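Dmd discriminator of mRNA degradation (Enterobacteria phage RB69, PDB 5I8J) acts as a phage antitoxin that probably binds and neutralises the bacterial toxin RnlA, protecting phage mRNA from degradation. Local coordinates at residues I11-F14 / E18-T21; G28-I33 / K56-D61; W35-L40 / A46-F51. All blocks are in the same frame, centred on the assembly; numbering follows the deposited sequence.

Overall arrangement
From the N terminus, strand 6-14 turns back into strand 19-26, and contact 1 closes this short hairpin beside its turn. The chain then enters helix 30-44. Contact 2 closes a longer loop, bringing 28-33, the helix's first turn and lead-in, to segment 56-61 of strand 55-61. Nested inside this loop is contact 3, where the middle of the same helix (35-40) lies on strand 46-52. Contact 1 comes before both and crosses neither. All three reach one antiparallel sheet ordered 19-26, 6-14, 46-52, 55-61. Backbone pairing of I11 and W13 with K49 and L47 links contact 1 to contact 3, and pairing of V57 and A60 with A50 and V48 links contact 3 to contact 2.

Contact 1. Residues I11-F14 / E18-T21; sequences IGWF and EMFT
G12 and F20 form an antiparallel hydrogen-bonded pair near the turn of the beta hairpin of strands 6-14 and 19-26. G12 N reaches F20 O at 2.8 Å, and F20 N returns a bond to G12 O at 2.9 Å. Nearer the turn, F14 N hydrogen-bonds to E18 O (2.8 Å).

Aromatic side chains F20 and F14 pack beside these backbone bonds. F20 CG is tucked between the backbone N and carbonyl carbon (chi1 62°), which folds the ring over G12. G12 CA lies 3.7 Å from the centroid of the F20 ring and 18° off its normal, a CH-pi contact possible because glycine leaves this place to the ring. The F14 ring meets F20 obliquely, with planes at 42° and F14 CZ 3.4 Å from F20 CD1.

On the other face W13 and M19, a non-hydrogen-bonded pair, run side by side. The flexible thioether suits the flat indole: M19 CG makes a CH-pi contact over the five-membered ring, while SD approaches obliquely as a Met-aromatic contact. W13 NE1 hydrogen-bonds to D23 OD2 of the second subunit. The M19 CE methyl bends over the indole, 3.8 Å from W13 CE2, and touches I11 CG2 at 4.1 Å.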
ATOM      1  N   ILE A  11       4.101  -1.320  -2.049  1.00 11.10           N
ATOM      2  CA  ILE A  11       3.037  -1.028  -2.997  1.00  8.62           C
ATOM      3  C   ILE A  11       3.665  -0.591  -4.299  1.00  9.62           C
ATOM      4  O   ILE A  11       4.512   0.284  -4.308  1.00  9.70           O
ATOM      5  CB  ILE A  11       2.100   0.077  -2.510  1.00 13.40           C
ATOM      6  CG1 ILE A  11       1.659  -0.185  -1.071  1.00 16.09           C
ATOM      7  CG2 ILE A  11       0.900   0.182  -3.438  1.00 12.91           C
ATOM      8  CD1 ILE A  11       1.075   1.055  -0.456  1.00 20.15           C
ATOM      9  N   GLY A  12       3.259  -1.223  -5.390  1.00  9.69           N
ATOM     10  CA  GLY A  12       3.858  -0.982  -6.691  1.00 10.38           C
ATOM     11  C   GLY A  12       2.835  -0.545  -7.726  1.00 10.99           C
ATOM     12  O   GLY A  12       1.684  -1.001  -7.712  1.00 10.53           O
ATOM     13  N   TRP A  13       3.261   0.373  -8.590  1.00  9.18           N
ATOM     14  CA  TRP A  13       2.517   0.787  -9.775  1.00 10.95           C
ATOM     15  C   TRP A  13       3.303   0.482 -11.039  1.00 10.37           C
ATOM     16  O   TRP A  13       4.416   0.992 -11.222  1.00 11.37           O
ATOM     17  CB  TRP A  13       2.217   2.286  -9.747  1.00  9.39           C
ATOM     18  CG  TRP A  13       1.202   2.713  -8.748  1.00 12.03           C
ATOM     19  CD1 TRP A  13      -0.114   3.002  -8.987  1.00 13.93           C
ATOM     20  CD2 TRP A  13       1.423   2.950  -7.351  1.00  9.85           C
ATOM     21  NE1 TRP A  13      -0.729   3.383  -7.812  1.00 11.38           N
ATOM     22  CE2 TRP A  13       0.189   3.364  -6.802  1.00 12.76           C
ATOM     23  CE3 TRP A  13       2.535   2.843  -6.515  1.00 12.05           C
ATOM     24  CZ2 TRP A  13       0.039   3.666  -5.445  1.00 12.64           C
ATOM     25  CZ3 TRP A  13       2.382   3.150  -5.163  1.00 12.09           C
ATOM     26  CH2 TRP A  13       1.139   3.558  -4.649  1.00 12.24           C
ATOM     27  N   PHE A  14       2.727  -0.347 -11.905  1.00 10.50           N
ATOM     28  CA  PHE A  14       3.299  -0.583 -13.226  1.00 13.57           C
ATOM     29  C   PHE A  14       3.085   0.660 -14.086  1.00 12.19           C
ATOM     30  O   PHE A  14       2.287   1.531 -13.736  1.00 13.86           O
ATOM     31  CB  PHE A  14       2.661  -1.798 -13.909  1.00 12.66           C
ATOM     32  CG  PHE A  14       2.958  -3.107 -13.234  1.00 16.92           C
ATOM     33  CD1 PHE A  14       4.236  -3.646 -13.256  1.00 16.20           C
ATOM     34  CD2 PHE A  14       1.952  -3.811 -12.598  1.00 15.07           C
ATOM     35  CE1 PHE A  14       4.499  -4.857 -12.635  1.00 16.93           C
ATOM     36  CE2 PHE A  14       2.211  -5.021 -11.978  1.00 18.50           C
ATOM     37  CZ  PHE A  14       3.485  -5.543 -11.993  1.00 17.48           C
ATOM     38  N   GLU A  18      -1.606  -0.396 -13.535  1.00 15.02           N
ATOM     39  CA  GLU A  18      -1.903  -1.594 -12.753  1.00 16.27           C
ATOM     40  C   GLU A  18      -1.025  -1.617 -11.510  1.00 17.23           C
ATOM     41  O   GLU A  18       0.057  -1.049 -11.512  1.00 12.48           O
ATOM     42  CB  GLU A  18      -1.680  -2.861 -13.569  1.00 18.12           C
ATOM     43  CG  GLU A  18      -2.801  -3.233 -14.506  1.00 20.73           C
ATOM     44  CD  GLU A  18      -2.600  -4.634 -15.064  1.00 30.23           C
ATOM     45  OE1 GLU A  18      -1.657  -5.327 -14.615  1.00 36.21           O
ATOM     46  OE2 GLU A  18      -3.378  -5.051 -15.940  1.00 41.01           O
ATOM     47  N   MET A  19      -1.487  -2.287 -10.457  1.00 13.57           N
ATOM     48  CA  MET A  19      -0.775  -2.258  -9.186  1.00 12.33           C
ATOM     49  C   MET A  19      -0.428  -3.644  -8.690  1.00 14.53           C
ATOM     50  O   MET A  19      -1.020  -4.636  -9.129  1.00 13.46           O
ATOM     51  CB  MET A  19      -1.616  -1.521  -8.137  1.00 13.10           C
ATOM     52  CG  MET A  19      -1.826  -0.067  -8.510  1.00 13.74           C
ATOM     53  SD  MET A  19      -3.083   0.747  -7.502  1.00 21.58           S
ATOM     54  CE  MET A  19      -2.329   0.645  -5.913  1.00 13.07           C
ATOM     55  N   PHE A  20       0.546  -3.706  -7.786  1.00 13.33           N
ATOM     56  CA  PHE A  20       0.811  -4.931  -7.039  1.00 15.06           C
ATOM     57  C   PHE A  20       1.184  -4.579  -5.611  1.00 15.88           C
ATOM     58  O   PHE A  20       1.549  -3.452  -5.325  1.00 14.57           O
ATOM     59  CB  PHE A  20       1.915  -5.771  -7.702  1.00 16.54           C
ATOM     60  CG  PHE A  20       3.252  -5.090  -7.781  1.00 17.11           C
ATOM     61  CD1 PHE A  20       3.554  -4.242  -8.840  1.00 18.82           C
ATOM     62  CD2 PHE A  20       4.222  -5.323  -6.816  1.00 22.33           C
ATOM     63  CE1 PHE A  20       4.790  -3.623  -8.921  1.00 19.34           C
ATOM     64  CE2 PHE A  20       5.464  -4.706  -6.896  1.00 18.60           C
ATOM     65  CZ  PHE A  20       5.747  -3.862  -7.942  1.00 15.64           C
ATOM     66  N   THR A  21       1.072  -5.532  -4.700  1.00 13.20           N
ATOM     67  CA  THR A  21       1.414  -5.237  -3.314  1.00 11.50           C
ATOM     68  C   THR A  21       1.892  -6.519  -2.634  1.00 17.07           C
ATOM     69  O   THR A  21       1.451  -7.607  -2.989  1.00 15.87           O
ATOM     70  CB  THR A  21       0.214  -4.600  -2.567  1.00 12.71           C
ATOM     71  OG1 THR A  21       0.626  -4.175  -1.264  1.00 15.21           O
ATOM     72  CG2 THR A  21      -0.948  -5.584  -2.449  1.00 16.87           C
TER

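Contact 2. Residues G28-I33 / K56-D61; sequences GDREEI and KVFEAD
R30 grips the backbone oxygen of V57 with both terminal nitrogens. R30 NH1 donates a hydrogen bond to V57 O (2.8 Å) and R30 NH2 a second, more bent one to the same V57 O (3.0 Å), so one acceptor takes two donors. The oxygen lies close to the guanidinium plane and is met end-on; relative to the carbonyl plane, NH2 is tilted slightly while NH1 stands well above it. A bend at chi2 (56°) in an otherwise extended chain carries the group to the strand, a reach that suits a long arginine. NE is held by a salt bridge to E34. In the first turn I33 N bonds D29 O, and G28 N makes a weak hydrogen bond to E32 OE1.

The strand bulges here, which probably turns V57 O toward the arginine. V57 N and F58 O both pair with A50 of strand 46-52, and two residues opposite one, with V57 in a helix-like conformation, fit a classic beta bulge. The side chains of V57 and F58 consequently both leave the backbone toward the helix. R30 NH2 approaches F58 CD1 at 3.3 Å, the guanidinium and ring planes being 85° apart, while the branched I33 and V57 touch through their CG2 atoms.

Along the strand, K56 NZ bridges to E59 OE2 at 2.7 Å and also to D54 of the second subunit; E59 OE1 is taken by K49. F58 extends onto E34, T37 and V38 of helix 30-44, while I33 packs on L26 and I52, placing the helix start over strands 19-26, 46-52 and 55-61.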
ATOM      1  N   GLY A  28      16.994  -7.272   8.203  1.00 14.62           N
ATOM      2  CA  GLY A  28      17.988  -6.219   8.181  1.00 15.98           C
ATOM      3  C   GLY A  28      17.419  -4.842   8.458  1.00 20.42           C
ATOM      4  O   GLY A  28      16.391  -4.698   9.117  1.00 17.58           O
ATOM      5  N   ASP A  29      18.090  -3.823   7.934  1.00 16.32           N
ATOM      6  CA  ASP A  29      17.743  -2.453   8.259  1.00 19.42           C
ATOM      7  C   ASP A  29      17.718  -1.605   6.997  1.00 18.72           C
ATOM      8  O   ASP A  29      17.322  -2.092   5.939  1.00 17.66           O
ATOM      9  CB  ASP A  29      18.721  -1.916   9.301  1.00 23.39           C
ATOM     10  CG  ASP A  29      18.686  -2.726  10.593  1.00 32.02           C
ATOM     11  OD1 ASP A  29      17.574  -2.960  11.124  1.00 36.60           O
ATOM     12  OD2 ASP A  29      19.760  -3.161  11.062  1.00 38.63           O
ATOM     13  N   ARG A  30      18.152  -0.354   7.100  1.00 17.94           N
ATOM     14  CA  ARG A  30      17.976   0.611   6.016  1.00 20.37           C
ATOM     15  C   ARG A  30      18.481   0.125   4.664  1.00 18.54           C
ATOM     16  O   ARG A  30      17.757   0.176   3.664  1.00 19.56           O
ATOM     17  CB  ARG A  30      18.685   1.927   6.360  1.00 23.04           C
ATOM     18  CG  ARG A  30      18.427   3.023   5.350  1.00 24.27           C
ATOM     19  CD  ARG A  30      16.933   3.259   5.207  1.00 29.36           C
ATOM     20  NE  ARG A  30      16.643   4.339   4.272  1.00 35.40           N
ATOM     21  CZ  ARG A  30      15.420   4.703   3.904  1.00 25.53           C
ATOM     22  NH1 ARG A  30      14.360   4.073   4.387  1.00 27.80           N
ATOM     23  NH2 ARG A  30      15.262   5.699   3.043  1.00 32.85           N
ATOM     24  N   GLU A  31      19.718  -0.354   4.634  1.00 16.48           N
ATOM     25  CA  GLU A  31      20.328  -0.719   3.369  1.00 19.10           C
ATOM     26  C   GLU A  31      19.543  -1.831   2.679  1.00 18.83           C
ATOM     27  O   GLU A  31      19.253  -1.737   1.485  1.00 16.57           O
ATOM     28  CB  GLU A  31      21.782  -1.139   3.561  1.00 19.87           C
ATOM     29  CG  GLU A  31      22.402  -1.665   2.284  1.00 23.29           C
ATOM     30  CD  GLU A  31      23.909  -1.699   2.328  1.00 29.86           C
ATOM     31  OE1 GLU A  31      24.481  -1.787   3.436  1.00 26.84           O
ATOM     32  OE2 GLU A  31      24.517  -1.653   1.240  1.00 32.72           O
ATOM     33  N   GLU A  32      19.168  -2.866   3.429  1.00 15.30           N
ATOM     34  CA  GLU A  32      18.395  -3.948   2.837  1.00 14.27           C
ATOM     35  C   GLU A  32      17.055  -3.469   2.296  1.00 13.00           C
ATOM     36  O   GLU A  32      16.649  -3.850   1.209  1.00 13.43           O
ATOM     37  CB  GLU A  32      18.151  -5.075   3.845  1.00 16.40           C
ATOM     38  CG  GLU A  32      17.345  -6.209   3.225  1.00 14.93           C
ATOM     39  CD  GLU A  32      17.000  -7.302   4.196  1.00 13.56           C
ATOM     40  OE1 GLU A  32      16.962  -7.027   5.407  1.00 15.11           O
ATOM     41  OE2 GLU A  32      16.749  -8.435   3.737  1.00 11.00           O
ATOM     42  N   ILE A  33      16.362  -2.652   3.072  1.00 12.82           N
ATOM     43  CA  ILE A  33      15.054  -2.155   2.658  1.00 13.71           C
ATOM     44  C   ILE A  33      15.174  -1.374   1.351  1.00 13.53           C
ATOM     45  O   ILE A  33      14.385  -1.571   0.415  1.00 14.57           O
ATOM     46  CB  ILE A  33      14.429  -1.273   3.748  1.00 14.78           C
ATOM     47  CG1 ILE A  33      14.156  -2.111   5.001  1.00 16.96           C
ATOM     48  CG2 ILE A  33      13.128  -0.664   3.255  1.00 17.40           C
ATOM     49  CD1 ILE A  33      13.852  -1.292   6.234  1.00 19.67           C
ATOM     50  N   LYS A  56       5.548   5.699   4.956  1.00 13.84           N
ATOM     51  CA  LYS A  56       6.439   5.482   3.817  1.00 12.09           C
ATOM     52  C   LYS A  56       7.881   5.762   4.208  1.00 16.04           C
ATOM     53  O   LYS A  56       8.188   6.843   4.707  1.00 16.19           O
ATOM     54  CB  LYS A  56       6.047   6.368   2.633  1.00 13.74           C
ATOM     55  CG  LYS A  56       6.927   6.149   1.413  1.00 13.25           C
ATOM     56  CD  LYS A  56       6.446   6.966   0.223  1.00 14.95           C
ATOM     57  CE  LYS A  56       6.501   8.447   0.526  1.00 20.23           C
ATOM     58  NZ  LYS A  56       6.120   9.269  -0.670  1.00 17.33           N
ATOM     59  N   VAL A  57       8.769   4.796   3.983  1.00 14.98           N
ATOM     60  CA  VAL A  57      10.157   4.959   4.407  1.00 15.34           C
ATOM     61  C   VAL A  57      11.126   5.091   3.229  1.00 15.88           C
ATOM     62  O   VAL A  57      12.252   5.566   3.391  1.00 17.05           O
ATOM     63  CB  VAL A  57      10.597   3.785   5.324  1.00 14.52           C
ATOM     64  CG1 VAL A  57       9.725   3.735   6.591  1.00 14.59           C
ATOM     65  CG2 VAL A  57      10.543   2.452   4.578  1.00 16.75           C
ATOM     66  N   PHE A  58      10.687   4.676   2.045  1.00 13.58           N
ATOM     67  CA  PHE A  58      11.524   4.748   0.856  1.00 14.49           C
ATOM     68  C   PHE A  58      10.674   4.541  -0.383  1.00 14.22           C
ATOM     69  O   PHE A  58       9.608   3.945  -0.304  1.00 12.67           O
ATOM     70  CB  PHE A  58      12.637   3.691   0.918  1.00 14.14           C
ATOM     71  CG  PHE A  58      13.711   3.875  -0.103  1.00 14.33           C
ATOM     72  CD1 PHE A  58      14.554   4.969  -0.051  1.00 18.47           C
ATOM     73  CD2 PHE A  58      13.897   2.937  -1.106  1.00 13.36           C
ATOM     74  CE1 PHE A  58      15.552   5.134  -0.993  1.00 18.68           C
ATOM     75  CE2 PHE A  58      14.891   3.095  -2.047  1.00 15.79           C
ATOM     76  CZ  PHE A  58      15.721   4.201  -1.989  1.00 15.51           C
ATOM     77  N   GLU A  59      11.139   5.033  -1.528  1.00 13.63           N
ATOM     78  CA  GLU A  59      10.505   4.663  -2.784  1.00 13.61           C
ATOM     79  C   GLU A  59      11.478   4.790  -3.937  1.00 14.80           C
ATOM     80  O   GLU A  59      12.455   5.535  -3.846  1.00 14.27           O
ATOM     81  CB  GLU A  59       9.262   5.512  -3.043  1.00 15.94           C
ATOM     82  CG  GLU A  59       9.521   6.980  -3.237  1.00 17.41           C
ATOM     83  CD  GLU A  59       8.236   7.779  -3.123  1.00 21.73           C
ATOM     84  OE1 GLU A  59       7.278   7.443  -3.849  1.00 20.81           O
ATOM     85  OE2 GLU A  59       8.168   8.716  -2.291  1.00 23.59           O
ATOM     86  N   ALA A  60      11.205   4.041  -5.003  1.00 12.99           N
ATOM     87  CA  ALA A  60      12.051   4.031  -6.196  1.00 11.51           C
ATOM     88  C   ALA A  60      11.156   3.962  -7.420  1.00 14.69           C
ATOM     89  O   ALA A  60      10.219   3.175  -7.457  1.00 13.85           O
ATOM     90  CB  ALA A  60      13.022   2.854  -6.167  1.00 14.93           C
ATOM     91  N   ASP A  61      11.440   4.785  -8.423  1.00 13.05           N
ATOM     92  CA  ASP A  61      10.576   4.854  -9.597  1.00 11.46           C
ATOM     93  C   ASP A  61      11.350   4.462 -10.845  1.00 14.43           C
ATOM     94  O   ASP A  61      12.188   5.228 -11.336  1.00 16.27           O
ATOM     95  CB  ASP A  61       9.998   6.258  -9.762  1.00 13.42           C
ATOM     96  CG  ASP A  61       8.924   6.334 -10.843  1.00 14.89           C
ATOM     97  OD1 ASP A  61       8.676   5.322 -11.519  1.00 14.23           O
ATOM     98  OD2 ASP A  61       8.337   7.420 -11.031  1.00 16.53           O
TER

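Contact 3. Residues W35-L40 / A46-F51; sequences WVTVQL and ALVKAF
With chi1 of T37 at -60°, its methyl CG2 stands opposite the backbone N and faces V48, while OG1 stays beside that N and turns toward A50. In V48 a chi1 of 178° places CG1 opposite the backbone N and leaves CG2 to meet L40. T37 CG2 consequently lies 3.7 Å from V48 O and 4.2 Å from V48 CG1. T37 OG1 comes to 3.6 Å from A50 CB; this is a packing contact, since the hydroxyl bonds back to I33 O one helical turn earlier. Threonine suits the spot because it offers a methyl to the strand while its polar atom is satisfied within the helix.

The fold is an antiparallel sheet with a single helix, 30-44, packed along one face. Strand 46-52 is an inner strand, and segments 35-40 and 46-51 run nearly antiparallel (156°), their axes 8.0 Å apart at closest. Small and beta-branched residues permit this closeness: the CA atoms of T37 and V48 are 6.5 Å apart, and the A50 methyl takes up little room beneath the helix. No hydrogen bond joins the two segments.

V48 CG2 rests 4.0 Å from L40 C and 4.3 Å from L40 CB, so the valine fits against the base of the leucine and the helix backbone. F10 and F58 also touch T37, and F20 packs on V48. Alternate residues of the strand point to the other face of the sheet, where K49 forms a salt bridge to D54 of the second subunit and F51 meets F51 of that subunit edge-to-face.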
ATOM      1  N   TRP A  35      17.623  -1.564  -0.947  1.00 12.65           N
ATOM      2  CA  TRP A  35      18.040  -2.447  -2.040  1.00 14.05           C
ATOM      3  C   TRP A  35      16.855  -3.269  -2.544  1.00 12.83           C
ATOM      4  O   TRP A  35      16.637  -3.397  -3.741  1.00 13.65           O
ATOM      5  CB  TRP A  35      19.184  -3.387  -1.611  1.00 15.09           C
ATOM      6  CG  TRP A  35      19.813  -4.049  -2.798  1.00 15.12           C
ATOM      7  CD1 TRP A  35      20.885  -3.597  -3.515  1.00 20.59           C
ATOM      8  CD2 TRP A  35      19.368  -5.246  -3.453  1.00 16.40           C
ATOM      9  NE1 TRP A  35      21.149  -4.451  -4.560  1.00 19.28           N
ATOM     10  CE2 TRP A  35      20.235  -5.469  -4.546  1.00 15.42           C
ATOM     11  CE3 TRP A  35      18.333  -6.156  -3.216  1.00 15.25           C
ATOM     12  CZ2 TRP A  35      20.097  -6.566  -5.397  1.00 15.91           C
ATOM     13  CZ3 TRP A  35      18.205  -7.252  -4.063  1.00 13.05           C
ATOM     14  CH2 TRP A  35      19.075  -7.442  -5.140  1.00 13.78           C
ATOM     15  N   VAL A  36      16.086  -3.821  -1.615  1.00 11.17           N
ATOM     16  CA  VAL A  36      14.931  -4.632  -1.972  1.00 12.08           C
ATOM     17  C   VAL A  36      13.927  -3.778  -2.747  1.00 10.77           C
ATOM     18  O   VAL A  36      13.349  -4.236  -3.741  1.00 12.00           O
ATOM     19  CB  VAL A  36      14.280  -5.259  -0.717  1.00 12.15           C
ATOM     20  CG1 VAL A  36      12.917  -5.852  -1.038  1.00 11.90           C
ATOM     21  CG2 VAL A  36      15.197  -6.338  -0.171  1.00 12.73           C
ATOM     22  N   THR A  37      13.772  -2.529  -2.326  1.00 10.70           N
ATOM     23  CA  THR A  37      12.846  -1.609  -3.002  1.00 10.68           C
ATOM     24  C   THR A  37      13.303  -1.339  -4.428  1.00 12.81           C
ATOM     25  O   THR A  37      12.517  -1.414  -5.378  1.00 11.92           O
ATOM     26  CB  THR A  37      12.716  -0.282  -2.240  1.00 12.19           C
ATOM     27  OG1 THR A  37      12.217  -0.542  -0.918  1.00 10.53           O
ATOM     28  CG2 THR A  37      11.745   0.663  -2.963  1.00 13.53           C
ATOM     29  N   VAL A  38      14.591  -1.041  -4.578  1.00 10.56           N
ATOM     30  CA  VAL A  38      15.137  -0.731  -5.890  1.00 13.67           C
ATOM     31  C   VAL A  38      15.020  -1.935  -6.803  1.00 12.10           C
ATOM     32  O   VAL A  38      14.659  -1.802  -7.970  1.00 12.31           O
ATOM     33  CB  VAL A  38      16.602  -0.274  -5.786  1.00 12.51           C
ATOM     34  CG1 VAL A  38      17.265  -0.229  -7.165  1.00 13.16           C
ATOM     35  CG2 VAL A  38      16.672   1.069  -5.077  1.00 12.41           C
ATOM     36  N   GLN A  39      15.313  -3.117  -6.272  1.00 10.60           N
ATOM     37  CA  GLN A  39      15.238  -4.331  -7.075  1.00 12.41           C
ATOM     38  C   GLN A  39      13.810  -4.604  -7.525  1.00 12.19           C
ATOM     39  O   GLN A  39      13.563  -4.901  -8.692  1.00 13.46           O
ATOM     40  CB  GLN A  39      15.789  -5.523  -6.283  1.00 12.77           C
ATOM     41  CG  GLN A  39      15.631  -6.878  -6.971  1.00 14.35           C
ATOM     42  CD  GLN A  39      16.495  -7.051  -8.211  1.00 15.93           C
ATOM     43  OE1 GLN A  39      17.215  -6.144  -8.628  1.00 15.29           O
ATOM     44  NE2 GLN A  39      16.425  -8.232  -8.805  1.00 23.23           N
ATOM     45  N   LEU A  40      12.870  -4.499  -6.592  1.00 12.11           N
ATOM     46  CA  LEU A  40      11.461  -4.681  -6.924  1.00 12.88           C
ATOM     47  C   LEU A  40      11.030  -3.715  -8.019  1.00 12.03           C
ATOM     48  O   LEU A  40      10.351  -4.098  -8.975  1.00 13.09           O
ATOM     49  CB  LEU A  40      10.585  -4.476  -5.686  1.00 13.34           C
ATOM     50  CG  LEU A  40      10.163  -5.700  -4.883  1.00 19.08           C
ATOM     51  CD1 LEU A  40       9.292  -5.250  -3.715  1.00 18.19           C
ATOM     52  CD2 LEU A  40       9.413  -6.687  -5.777  1.00 22.37           C
ATOM     53  N   ALA A  46       8.692  -0.364 -12.449  1.00 13.00           N
ATOM     54  CA  ALA A  46       7.580   0.136 -11.660  1.00 11.44           C
ATOM     55  C   ALA A  46       8.000   1.221 -10.673  1.00 12.61           C
ATOM     56  O   ALA A  46       9.186   1.434 -10.420  1.00 11.94           O
ATOM     57  CB  ALA A  46       6.918  -1.032 -10.907  1.00 13.68           C
ATOM     58  N   LEU A  47       7.007   1.909 -10.136  1.00 10.50           N
ATOM     59  CA  LEU A  47       7.179   2.750  -8.963  1.00 10.75           C
ATOM     60  C   LEU A  47       6.877   1.870  -7.769  1.00 10.57           C
ATOM     61  O   LEU A  47       5.819   1.258  -7.722  1.00 10.93           O
ATOM     62  CB  LEU A  47       6.234   3.954  -8.998  1.00 11.42           C
ATOM     63  CG  LEU A  47       6.010   4.704  -7.682  1.00 11.58           C
ATOM     64  CD1 LEU A  47       7.284   5.410  -7.235  1.00 14.29           C
ATOM     65  CD2 LEU A  47       4.861   5.694  -7.812  1.00 13.78           C
ATOM     66  N   VAL A  48       7.796   1.770  -6.818  1.00  9.38           N
ATOM     67  CA  VAL A  48       7.526   0.966  -5.622  1.00  9.06           C
ATOM     68  C   VAL A  48       7.780   1.796  -4.379  1.00 10.80           C
ATOM     69  O   VAL A  48       8.806   2.474  -4.285  1.00 12.00           O
ATOM     70  CB  VAL A  48       8.396  -0.313  -5.579  1.00 10.19           C
ATOM     71  CG1 VAL A  48       8.124  -1.113  -4.283  1.00  8.44           C
ATOM     72  CG2 VAL A  48       8.127  -1.175  -6.799  1.00  7.95           C
ATOM     73  N   LYS A  49       6.821   1.762  -3.448  1.00  8.68           N
ATOM     74  CA  LYS A  49       6.930   2.431  -2.158  1.00  9.36           C
ATOM     75  C   LYS A  49       7.015   1.388  -1.059  1.00 11.87           C
ATOM     76  O   LYS A  49       6.267   0.404  -1.081  1.00 11.20           O
ATOM     77  CB  LYS A  49       5.734   3.345  -1.895  1.00 11.72           C
ATOM     78  CG  LYS A  49       5.474   4.386  -2.969  1.00 11.16           C
ATOM     79  CD  LYS A  49       4.107   5.054  -2.727  1.00 10.70           C
ATOM     80  CE  LYS A  49       3.726   5.995  -3.859  1.00 15.20           C
ATOM     81  NZ  LYS A  49       4.368   7.322  -3.748  1.00 15.91           N
ATOM     82  N   ALA A  50       7.918   1.614  -0.106  1.00  9.44           N
ATOM     83  CA  ALA A  50       8.047   0.745   1.067  1.00 11.04           C
ATOM     84  C   ALA A  50       7.450   1.430   2.304  1.00 11.96           C
ATOM     85  O   ALA A  50       7.750   2.580   2.598  1.00 11.99           O
ATOM     86  CB  ALA A  50       9.518   0.379   1.303  1.00 11.38           C
ATOM     87  N   PHE A  51       6.596   0.701   3.014  1.00 11.36           N
ATOM     88  CA  PHE A  51       5.915   1.186   4.200  1.00 12.86           C
ATOM     89  C   PHE A  51       6.282   0.323   5.403  1.00 12.62           C
ATOM     90  O   PHE A  51       6.272  -0.902   5.311  1.00 12.81           O
ATOM     91  CB  PHE A  51       4.390   1.159   4.010  1.00 12.96           C
ATOM     92  CG  PHE A  51       3.858   2.225   3.086  1.00 13.63           C
ATOM     93  CD1 PHE A  51       3.900   2.062   1.703  1.00 15.30           C
ATOM     94  CD2 PHE A  51       3.277   3.376   3.606  1.00 14.83           C
ATOM     95  CE1 PHE A  51       3.395   3.050   0.859  1.00 14.43           C
ATOM     96  CE2 PHE A  51       2.772   4.364   2.763  1.00 14.21           C
ATOM     97  CZ  PHE A  51       2.826   4.198   1.393  1.00 15.73           C
TER